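Local coordinates for folylpolyglutamate synthase protein FOLC (Mycobacterium tuberculosis, PDB 2VOR), which probably catalyses ATP-dependent addition of L-glutamate to dihydropteroate and to tetrahydrofolate, giving dihydrofolate and folylpolyglutamates, at residues 90-95 against 109-114. Residues are numbered along the deposited sequence; the frame is centred on the assembly and turned at random.
Sequences HRRTGR and SIDGKP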
ATOM      1  N   HIS A  90      21.824   1.488  -7.056  1.00 33.12           N
ATOM      2  CA  HIS A  90      22.750   2.313  -6.290  1.00 35.16           C
ATOM      3  C   HIS A  90      22.539   3.840  -6.101  1.00 35.96           C
ATOM      4  O   HIS A  90      23.449   4.557  -5.601  1.00 35.59           O
ATOM      5  CB  HIS A  90      24.147   2.049  -6.822  1.00 37.37           C
ATOM      6  CG  HIS A  90      24.463   0.606  -6.824  1.00 37.98           C
ATOM      7  ND1 HIS A  90      24.520  -0.122  -5.645  1.00 35.24           N
ATOM      8  CD2 HIS A  90      24.641  -0.269  -7.851  1.00 37.47           C
ATOM      9  CE1 HIS A  90      24.747  -1.385  -5.954  1.00 37.89           C
ATOM     10  NE2 HIS A  90      24.855  -1.492  -7.276  1.00 40.14           N
ATOM     11  N   ARG A  91      21.339   4.312  -6.423  1.00 34.93           N
ATOM     12  CA  ARG A  91      20.889   5.657  -6.066  1.00 33.29           C
ATOM     13  C   ARG A  91      20.205   5.702  -4.682  1.00 33.02           C
ATOM     14  O   ARG A  91      19.531   4.755  -4.276  1.00 34.29           O
ATOM     15  CB  ARG A  91      19.931   6.127  -7.133  1.00 32.76           C
ATOM     16  CG  ARG A  91      20.599   6.767  -8.285  1.00 32.82           C
ATOM     17  CD  ARG A  91      21.316   5.739  -9.141  1.00 35.31           C
ATOM     18  NE  ARG A  91      21.620   6.278 -10.478  1.00 36.47           N
ATOM     19  CZ  ARG A  91      22.196   5.566 -11.429  1.00 37.50           C
ATOM     20  NH1 ARG A  91      22.530   4.302 -11.175  1.00 39.72           N
ATOM     21  NH2 ARG A  91      22.404   6.080 -12.624  1.00 35.85           N
ATOM     22  N   ARG A  92      20.397   6.780  -3.935  1.00 32.76           N
ATOM     23  CA  ARG A  92      19.807   6.893  -2.604  1.00 32.94           C
ATOM     24  C   ARG A  92      18.323   7.233  -2.768  1.00 31.48           C
ATOM     25  O   ARG A  92      17.968   8.117  -3.527  1.00 29.80           O
ATOM     26  CB  ARG A  92      20.405   8.005  -1.803  1.00 33.33           C
ATOM     27  CG  ARG A  92      21.854   8.062  -1.560  1.00 39.35           C
ATOM     28  CD  ARG A  92      22.102   9.142  -0.352  1.00 46.66           C
ATOM     29  NE  ARG A  92      21.561   8.679   0.944  1.00 50.04           N
ATOM     30  CZ  ARG A  92      21.541   9.391   2.066  1.00 51.50           C
ATOM     31  NH1 ARG A  92      21.049   8.869   3.201  1.00 51.62           N
ATOM     32  NH2 ARG A  92      22.031  10.616   2.066  1.00 51.52           N
ATOM     33  N   THR A  93      17.456   6.479  -2.092  1.00 31.30           N
ATOM     34  CA  THR A  93      16.008   6.679  -2.222  1.00 31.30           C
ATOM     35  C   THR A  93      15.450   7.291  -0.949  1.00 29.86           C
ATOM     36  O   THR A  93      15.896   7.003   0.152  1.00 29.94           O
ATOM     37  CB  THR A  93      15.277   5.373  -2.477  1.00 30.45           C
ATOM     38  OG1 THR A  93      15.566   4.472  -1.388  1.00 33.44           O
ATOM     39  CG2 THR A  93      15.750   4.767  -3.738  1.00 30.59           C
ATOM     40  N   GLY A  94      14.423   8.095  -1.128  1.00 29.64           N
ATOM     41  CA  GLY A  94      13.463   8.390  -0.056  1.00 27.80           C
ATOM     42  C   GLY A  94      12.139   7.772  -0.525  1.00 27.11           C
ATOM     43  O   GLY A  94      11.857   7.738  -1.680  1.00 27.34           O
ATOM     44  N   ARG A  95      11.343   7.249   0.397  1.00 27.27           N
ATOM     45  CA  ARG A  95      10.090   6.643   0.085  1.00 27.96           C
ATOM     46  C   ARG A  95       9.056   7.013   1.143  1.00 30.83           C
ATOM     47  O   ARG A  95       9.299   6.864   2.375  1.00 31.98           O
ATOM     48  CB  ARG A  95      10.222   5.144  -0.051  1.00 26.76           C
ATOM     49  CG  ARG A  95       8.889   4.475   0.037  1.00 24.70           C
ATOM     50  CD  ARG A  95       8.901   3.077  -0.404  1.00 24.59           C
ATOM     51  NE  ARG A  95       9.883   2.160   0.289  1.00 26.78           N
ATOM     52  CZ  ARG A  95       9.873   1.819   1.587  1.00 27.08           C
ATOM     53  NH1 ARG A  95       8.981   2.318   2.399  1.00 29.19           N
ATOM     54  NH2 ARG A  95      10.765   0.952   2.096  1.00 30.15           N
ATOM     55  N   SER A 109      10.765   6.668   4.733  1.00 31.04           N
ATOM     56  CA  SER A 109      11.957   5.849   4.684  1.00 33.18           C
ATOM     57  C   SER A 109      13.091   6.484   3.880  1.00 33.20           C
ATOM     58  O   SER A 109      12.831   7.140   2.919  1.00 33.88           O
ATOM     59  CB  SER A 109      11.661   4.516   4.012  1.00 32.88           C
ATOM     60  OG  SER A 109      10.547   3.903   4.616  1.00 40.04           O
ATOM     61  N   ILE A 110      14.332   6.198   4.250  1.00 33.84           N
ATOM     62  CA  ILE A 110      15.555   6.635   3.555  1.00 34.48           C
ATOM     63  C   ILE A 110      16.411   5.343   3.344  1.00 35.59           C
ATOM     64  O   ILE A 110      16.528   4.550   4.262  1.00 34.98           O
ATOM     65  CB  ILE A 110      16.364   7.663   4.366  1.00 34.63           C
ATOM     66  CG1 ILE A 110      15.489   8.861   4.747  1.00 33.96           C
ATOM     67  CG2 ILE A 110      17.682   8.119   3.560  1.00 32.54           C
ATOM     68  CD1 ILE A 110      14.959   9.568   3.570  1.00 30.89           C
ATOM     69  N   ASP A 111      16.898   5.105   2.126  1.00 36.43           N
ATOM     70  CA  ASP A 111      17.713   3.926   1.830  1.00 39.44           C
ATOM     71  C   ASP A 111      17.000   2.606   2.071  1.00 39.25           C
ATOM     72  O   ASP A 111      17.668   1.614   2.419  1.00 40.33           O
ATOM     73  CB  ASP A 111      18.990   3.926   2.685  1.00 40.42           C
ATOM     74  CG  ASP A 111      19.845   5.223   2.485  1.00 45.53           C
ATOM     75  OD1 ASP A 111      20.059   5.616   1.299  1.00 46.53           O
ATOM     76  OD2 ASP A 111      20.253   5.846   3.523  1.00 50.40           O
ATOM     77  N   GLY A 112      15.676   2.563   1.921  1.00 36.79           N
ATOM     78  CA  GLY A 112      14.965   1.307   2.182  1.00 34.65           C
ATOM     79  C   GLY A 112      14.596   1.074   3.659  1.00 33.09           C
ATOM     80  O   GLY A 112      14.084   0.050   3.970  1.00 33.38           O
ATOM     81  N   LYS A 113      14.825   2.018   4.567  1.00 32.30           N
ATOM     82  CA  LYS A 113      14.568   1.803   5.986  1.00 33.19           C
ATOM     83  C   LYS A 113      13.799   2.925   6.652  1.00 32.08           C
ATOM     84  O   LYS A 113      14.109   4.075   6.437  1.00 31.60           O
ATOM     85  CB  LYS A 113      15.907   1.562   6.753  1.00 34.91           C
ATOM     86  CG  LYS A 113      16.477   0.149   6.471  1.00 40.02           C
ATOM     87  CD  LYS A 113      17.945   0.054   6.898  1.00 50.39           C
ATOM     88  N   PRO A 114      12.811   2.599   7.516  1.00 31.59           N
ATOM     89  CA  PRO A 114      12.113   3.732   8.179  1.00 30.96           C
ATOM     90  C   PRO A 114      13.094   4.592   8.962  1.00 30.28           C
ATOM     91  O   PRO A 114      14.072   4.054   9.476  1.00 29.94           O
ATOM     92  CB  PRO A 114      11.130   3.036   9.145  1.00 31.40           C
ATOM     93  CG  PRO A 114      11.130   1.629   8.802  1.00 30.04           C
ATOM     94  CD  PRO A 114      12.379   1.289   8.034  1.00 31.20           C
TER
HETATM   95  O   HOH W   1      13.840   4.514   1.007  1.00 29.76           O
HETATM   96  O   HOH W   2       7.949   4.760   3.501  1.00 19.95           O
HETATM   97  O   HOH W   3      11.027   0.936   4.816  1.00 43.02           O
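R92 and D111 form a side-on salt bridge: NH1 of R92 meets OD2 of D111 on its syn side at 3.1 Å, and NE adds a weak second bond to OD1. The guanidinium and carboxylate planes tilt only 19° from each other, an orientation that suits a two-pronged pairing, though the NE prong is weak. A bend at chi3 (67°) turns the R92 guanidinium edge onto the acid, while NH1 also lies 3.5 Å from CG2 of I110.

The backbones pair antiparallel. R95 N donates to S109 O, and S109 N returns a bond to R95 O at 2.8 Å. D111 N extends the pairing to T93 O at 2.9 Å. At the intervening non-hydrogen-bonded pair, G94 with I110, the glycine CA comes to 3.3 Å from S109 O, a CA-H...O contact. This is the hairpin pairing of strands 93-96 and 108-110 in the mixed sheet of the ATP-binding domain; a type I' turn, I110 to K113, then leads into edge strand 113-114.

On the face carrying R95 and S109, CB of S109 sits over one face of the R95 guanidinium, displaced from its centre, and S109 OG lies 3.1 Å from R95 NH1. One water bridges R95 O and S109 OG; another links R95 NH2 with that OG. A third water joins T93 OG1 to G112 N.

Further out, D83 of helix 75-88 bridges both strand residues, taking R95 NE in a salt bridge and T93 OG1 in a hydrogen bond. The same helix carries T76, which binds ADP and whose side chain is about 7 Å from that of R95.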